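Local structure of carboxypeptidase D (Drosophila melanogaster, 3MN8) at residues M100-E104 / Y162-G166; N167-I171 / R194-T198. The protein removes C-terminal arginine or lysine from peptides and proteins as a zinc metallocarboxypeptidase, here its first catalytic domain with the following transthyretin-like domain. All coordinates share one frame; numbering follows the deposited sequence.

Contact 1 (M100-E104 / Y162-G166). With ZN (zinc ion), chain F; GEM ((2-guanidinoethylmercapto)succinic acid), chain G.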
loop_
_atom_site.group_PDB
_atom_site.type_symbol
_atom_site.label_atom_id
_atom_site.label_comp_id
_atom_site.label_asym_id
_atom_site.label_seq_id
_atom_site.Cartn_x
_atom_site.Cartn_y
_atom_site.Cartn_z
ATOM N N MET A 100 -8.677 0.010 8.762
ATOM C CA MET A 100 -8.787 1.420 9.120
ATOM C C MET A 100 -10.208 1.693 9.575
ATOM O O MET A 100 -10.447 2.482 10.491
ATOM C CB MET A 100 -8.373 2.339 7.972
ATOM C CG MET A 100 -9.416 2.548 6.896
ATOM S SD MET A 100 -8.804 3.697 5.651
ATOM C CE MET A 100 -8.140 4.990 6.699
ATOM N N HIS A 101 -11.155 1.024 8.933
ATOM C CA HIS A 101 -12.497 0.945 9.468
ATOM C C HIS A 101 -12.529 -0.321 10.314
ATOM O O HIS A 101 -12.493 -1.449 9.785
ATOM C CB HIS A 101 -13.537 0.917 8.353
ATOM C CG HIS A 101 -13.527 2.148 7.502
ATOM N ND1 HIS A 101 -13.023 2.166 6.220
ATOM C CD2 HIS A 101 -13.933 3.412 7.766
ATOM C CE1 HIS A 101 -13.139 3.385 5.723
ATOM N NE2 HIS A 101 -13.687 4.160 6.640
ATOM N N GLY A 102 -12.550 -0.109 11.633
ATOM C CA GLY A 102 -12.502 -1.177 12.616
ATOM C C GLY A 102 -13.427 -2.369 12.389
ATOM O O GLY A 102 -13.105 -3.489 12.786
ATOM N N ASP A 103 -14.578 -2.141 11.762
ATOM C CA ASP A 103 -15.529 -3.224 11.510
ATOM C C ASP A 103 -15.275 -3.956 10.186
ATOM O O ASP A 103 -15.968 -4.911 9.861
ATOM C CB ASP A 103 -16.961 -2.694 11.569
ATOM C CG ASP A 103 -17.136 -1.381 10.823
ATOM O OD1 ASP A 103 -18.149 -0.698 11.074
ATOM O OD2 ASP A 103 -16.274 -1.027 9.989
ATOM N N GLU A 104 -14.291 -3.490 9.424
ATOM C CA GLU A 104 -13.875 -4.161 8.195
ATOM C C GLU A 104 -12.598 -4.932 8.494
ATOM O O GLU A 104 -11.493 -4.370 8.470
ATOM C CB GLU A 104 -13.640 -3.145 7.084
ATOM C CG GLU A 104 -14.844 -2.263 6.779
ATOM C CD GLU A 104 -14.482 -1.128 5.861
ATOM O OE1 GLU A 104 -13.368 -1.169 5.308
ATOM O OE2 GLU A 104 -15.288 -0.191 5.701
ATOM N N TYR A 162 -22.585 3.857 12.976
ATOM C CA TYR A 162 -21.307 3.454 12.399
ATOM C C TYR A 162 -20.269 3.365 13.505
ATOM O O TYR A 162 -19.099 3.749 13.335
ATOM C CB TYR A 162 -20.857 4.391 11.284
ATOM C CG TYR A 162 -21.582 4.122 9.999
ATOM C CD1 TYR A 162 -22.648 4.914 9.606
ATOM C CD2 TYR A 162 -21.218 3.057 9.184
ATOM C CE1 TYR A 162 -23.322 4.668 8.430
ATOM C CE2 TYR A 162 -21.890 2.802 8.001
ATOM C CZ TYR A 162 -22.944 3.608 7.631
ATOM O OH TYR A 162 -23.614 3.355 6.455
ATOM N N VAL A 163 -20.723 2.856 14.647
ATOM C CA VAL A 163 -19.824 2.586 15.751
ATOM C C VAL A 163 -18.920 1.402 15.413
ATOM O O VAL A 163 -19.366 0.367 14.897
ATOM C CB VAL A 163 -20.576 2.339 17.064
ATOM C CG1 VAL A 163 -19.688 1.599 18.051
ATOM C CG2 VAL A 163 -21.082 3.669 17.648
ATOM N N GLY A 164 -17.634 1.582 15.687
ATOM C CA GLY A 164 -16.623 0.599 15.341
ATOM C C GLY A 164 -15.917 0.946 14.041
ATOM O O GLY A 164 -14.731 0.675 13.873
ATOM N N ARG A 165 -16.657 1.551 13.117
ATOM C CA ARG A 165 -16.097 1.963 11.841
ATOM C C ARG A 165 -15.102 3.095 12.074
ATOM O O ARG A 165 -13.941 2.995 11.687
ATOM C CB ARG A 165 -17.214 2.382 10.869
ATOM C CG ARG A 165 -16.713 2.870 9.511
ATOM C CD ARG A 165 -17.863 3.224 8.568
ATOM N NE ARG A 165 -17.455 4.182 7.538
ATOM C CZ ARG A 165 -17.098 3.848 6.301
ATOM N NH1 ARG A 165 -17.098 2.577 5.931
ATOM N NH2 ARG A 165 -16.746 4.786 5.427
ATOM N N GLY A 166 -15.549 4.165 12.724
ATOM C CA GLY A 166 -14.682 5.295 13.014
ATOM C C GLY A 166 -13.890 4.971 14.260
ATOM O O GLY A 166 -14.059 3.889 14.829
HETATM ZN ZN ZN F . -13.735 0.745 4.778
HETATM C C8 GEM G . -14.950 3.602 1.046
HETATM S S7 GEM G . -13.243 3.618 0.571
HETATM C C6 GEM G . -13.334 2.790 -0.990
HETATM C C5 GEM G . -14.334 3.414 -1.961
HETATM N N3 GEM G . -13.800 4.704 -2.370
HETATM C C1 GEM G . -14.428 5.643 -3.069
HETATM N N4 GEM G . -13.812 6.779 -3.371
HETATM N N2 GEM G . -15.682 5.452 -3.466
HETATM C C9 GEM G . -15.086 4.495 2.250
HETATM O O14 GEM G . -14.044 4.976 2.749
HETATM O O15 GEM G . -16.225 4.732 2.705
HETATM C C10 GEM G . -15.493 2.188 1.313
HETATM C C11 GEM G . -14.946 1.457 2.533
HETATM O O12 GEM G . -14.546 0.279 2.368
HETATM O O13 GEM G . -14.944 2.024 3.655
#

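Contact 2 (N167-I171 / R194-T198)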
loop_
_atom_site.group_PDB
_atom_site.type_symbol
_atom_site.label_atom_id
_atom_site.label_comp_id
_atom_site.label_asym_id
_atom_site.label_seq_id
_atom_site.Cartn_x
_atom_site.Cartn_y
_atom_site.Cartn_z
ATOM N N ASN A 167 -13.020 5.887 14.686
ATOM C CA ASN A 167 -12.209 5.636 15.876
ATOM C C ASN A 167 -13.032 5.806 17.142
ATOM O O ASN A 167 -14.265 5.715 17.112
ATOM C CB ASN A 167 -10.910 6.467 15.901
ATOM C CG ASN A 167 -11.150 7.957 16.113
ATOM O OD1 ASN A 167 -12.283 8.409 16.302
ATOM N ND2 ASN A 167 -10.067 8.729 16.083
ATOM N N ALA A 168 -12.355 6.037 18.259
ATOM C CA ALA A 168 -13.051 6.118 19.539
ATOM C C ALA A 168 -13.847 7.412 19.664
ATOM O O ALA A 168 -14.774 7.492 20.468
ATOM C CB ALA A 168 -12.070 5.973 20.700
ATOM N N ALA A 169 -13.482 8.424 18.874
ATOM C CA ALA A 169 -14.223 9.690 18.856
ATOM C C ALA A 169 -15.309 9.655 17.773
ATOM O O ALA A 169 -15.990 10.659 17.521
ATOM C CB ALA A 169 -13.275 10.865 18.644
ATOM N N ASN A 170 -15.461 8.491 17.141
ATOM C CA ASN A 170 -16.467 8.279 16.109
ATOM C C ASN A 170 -16.268 9.115 14.857
ATOM O O ASN A 170 -17.241 9.441 14.172
ATOM C CB ASN A 170 -17.872 8.520 16.659
ATOM C CG ASN A 170 -18.522 7.258 17.148
ATOM O OD1 ASN A 170 -18.867 7.144 18.323
ATOM N ND2 ASN A 170 -18.691 6.295 16.252
ATOM N N ILE A 171 -15.025 9.468 14.543
ATOM C CA ILE A 171 -14.780 10.075 13.235
ATOM C C ILE A 171 -14.183 9.068 12.266
ATOM O O ILE A 171 -13.447 8.163 12.667
ATOM C CB ILE A 171 -13.949 11.398 13.271
ATOM C CG1 ILE A 171 -12.448 11.118 13.233
ATOM C CG2 ILE A 171 -14.364 12.284 14.452
ATOM C CD1 ILE A 171 -11.856 11.104 11.829
ATOM N N ARG A 194 -5.398 16.147 13.678
ATOM C CA ARG A 194 -6.419 15.209 13.242
ATOM C C ARG A 194 -6.564 14.162 14.330
ATOM O O ARG A 194 -6.204 14.397 15.490
ATOM C CB ARG A 194 -5.975 14.508 11.966
ATOM C CG ARG A 194 -5.100 15.342 11.102
ATOM C CD ARG A 194 -5.820 15.700 9.831
ATOM N NE ARG A 194 -4.988 16.493 8.929
ATOM C CZ ARG A 194 -5.476 17.162 7.893
ATOM N NH1 ARG A 194 -6.779 17.119 7.645
ATOM N NH2 ARG A 194 -4.673 17.876 7.115
ATOM N N GLN A 195 -7.069 12.992 13.950
ATOM C CA GLN A 195 -7.084 11.861 14.856
ATOM C C GLN A 195 -5.670 11.297 14.996
ATOM O O GLN A 195 -4.900 11.249 14.033
ATOM C CB GLN A 195 -8.054 10.783 14.385
ATOM C CG GLN A 195 -9.478 11.280 14.211
ATOM C CD GLN A 195 -10.073 11.881 15.478
ATOM O OE1 GLN A 195 -10.107 11.243 16.530
ATOM N NE2 GLN A 195 -10.572 13.106 15.372
ATOM N N PRO A 196 -5.329 10.876 16.222
ATOM C CA PRO A 196 -4.025 10.317 16.574
ATOM C C PRO A 196 -3.601 9.374 15.471
ATOM O O PRO A 196 -2.476 9.406 14.995
ATOM C CB PRO A 196 -4.332 9.493 17.828
ATOM C CG PRO A 196 -5.495 10.141 18.432
ATOM C CD PRO A 196 -6.309 10.719 17.308
ATOM N N GLU A 197 -4.540 8.535 15.063
ATOM C CA GLU A 197 -4.244 7.440 14.162
ATOM C C GLU A 197 -3.862 7.994 12.808
ATOM O O GLU A 197 -2.927 7.522 12.178
ATOM C CB GLU A 197 -5.459 6.506 14.053
ATOM C CG GLU A 197 -5.830 5.773 15.356
ATOM C CD GLU A 197 -6.785 6.569 16.240
ATOM O OE1 GLU A 197 -7.135 6.064 17.341
ATOM O OE2 GLU A 197 -7.186 7.686 15.824
ATOM N N THR A 198 -4.595 9.010 12.378
ATOM C CA THR A 198 -4.326 9.672 11.115
ATOM C C THR A 198 -2.935 10.290 11.179
ATOM O O THR A 198 -2.067 9.991 10.357
ATOM C CB THR A 198 -5.352 10.786 10.857
ATOM O OG1 THR A 198 -6.683 10.323 11.160
ATOM C CG2 THR A 198 -5.262 11.271 9.414
#

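Contact 1 (M100-E104 / Y162-G166)
His101 lies side by side with Arg165. The guanidinium of Arg165 covers one face of the imidazole, with the group centres 3.8 Å apart and the planes at 18°. NE2 of the ring is hydrogen-bonded to Asp172, and the other carboxylate oxygen of Asp172 makes a salt bridge with NH2 of Arg165. One acid thus holds both stacked groups. His101 ND1 binds the zinc ion at 2.1 Å, while the guanidinium lies over a face. Gly102 N makes a weak hydrogen bond to Arg165 O at 3.4 Å. His101 to Glu104 form a type I beta turn. This is the HxxE zinc motif of the M14 carboxypeptidases, and the turn brings both ligands to one metal. His217 of strand 212-217 is the third protein ligand. Asp103 turns toward the other segment. Asp103 OD1 lies 3.2 Å from Arg165 CB and is hydrogen-bonded to Ser158, so the carboxylate flanks the root of the arginine and not its guanidinium. Glu104 grips the zinc with both oxygens, OE1 and OE2. Glu104 OE2 also comes within 3.3 Å of Arg165 NH1, oblique to the guanidinium plane. Arg165 reaches this place because CG is anti to the backbone N (chi1 178°) and the chain stays extended to NE. Arg165 NH1 donates to GEM O13, an oxygen that also binds the zinc, at 3.2 Å. Arg165 NH2 donates to GEM O15 at 2.8 Å, near the guanidinium plane. A leucine in place of Arg165 would probably leave both GEM carboxylates without these donors and the face of His101 without its flat cover. GEM is held further by Asn174 and Arg175.

Contact 2 (N167-I171 / R194-T198)
Asn167 reaches across to Gln195 and Glu197 from an Asx turn. The turn sits in a type I beta turn running from Asn167 to Asn170. Opposite it, Gln195 is the N-cap residue of helix 196-205. Its backbone N is held by Asp176, which also bonds Thr198 OG1, and its side chain meets that of Ile171 from the opposite direction. The contact therefore ties a long loop of the carboxypeptidase domain to the start of that helix. Asn167 CB lies 3.9 Å from Glu197 OE2. CG stands between the backbone N and the carbonyl carbon (chi1 70°), which lets OD1 turn back over its own loop. Asn167 OD1 accepts from Ala169 N at 2.8 Å, the donor lying above the carbonyl plane. Asn167 OD1 also takes a weak hydrogen bond from Ile171 N at 3.4 Å. ND2 points the other way and uses both hydrogens. Asn167 ND2 donates almost straight (172°) to Gln195 OE1 at 2.6 Å. The two amide planes are turned 72° apart. The second hydrogen of Asn167 ND2 goes to Glu197 OE2 at 3.1 Å. That oxygen is met on its syn side, with ND2 out of the carboxylate plane.

How the contacts relate
Both contacts draw on the long loop between helices 145-149 and 196-205, whose residues 162-166 run straight into 167-171. Contact 1 joins this loop to the turn after strand 93-97. Contact 2 joins it to the first turn of helix 196-205. Contact 1 is buried and belongs to the active site, where metal ligands, charge and a flat stack meet the bound inhibitor. Contact 2 is only partly buried and is held by neutral amides and one carboxylate, with no metal or ligand. The centres of contact 1 and contact 2 are about 11 Å apart. They touch where Val163 CG2 packs 3.8 Å from Asn170 ND2. The nearest side-chain atoms of Ile171 and His101 are about 9 Å apart.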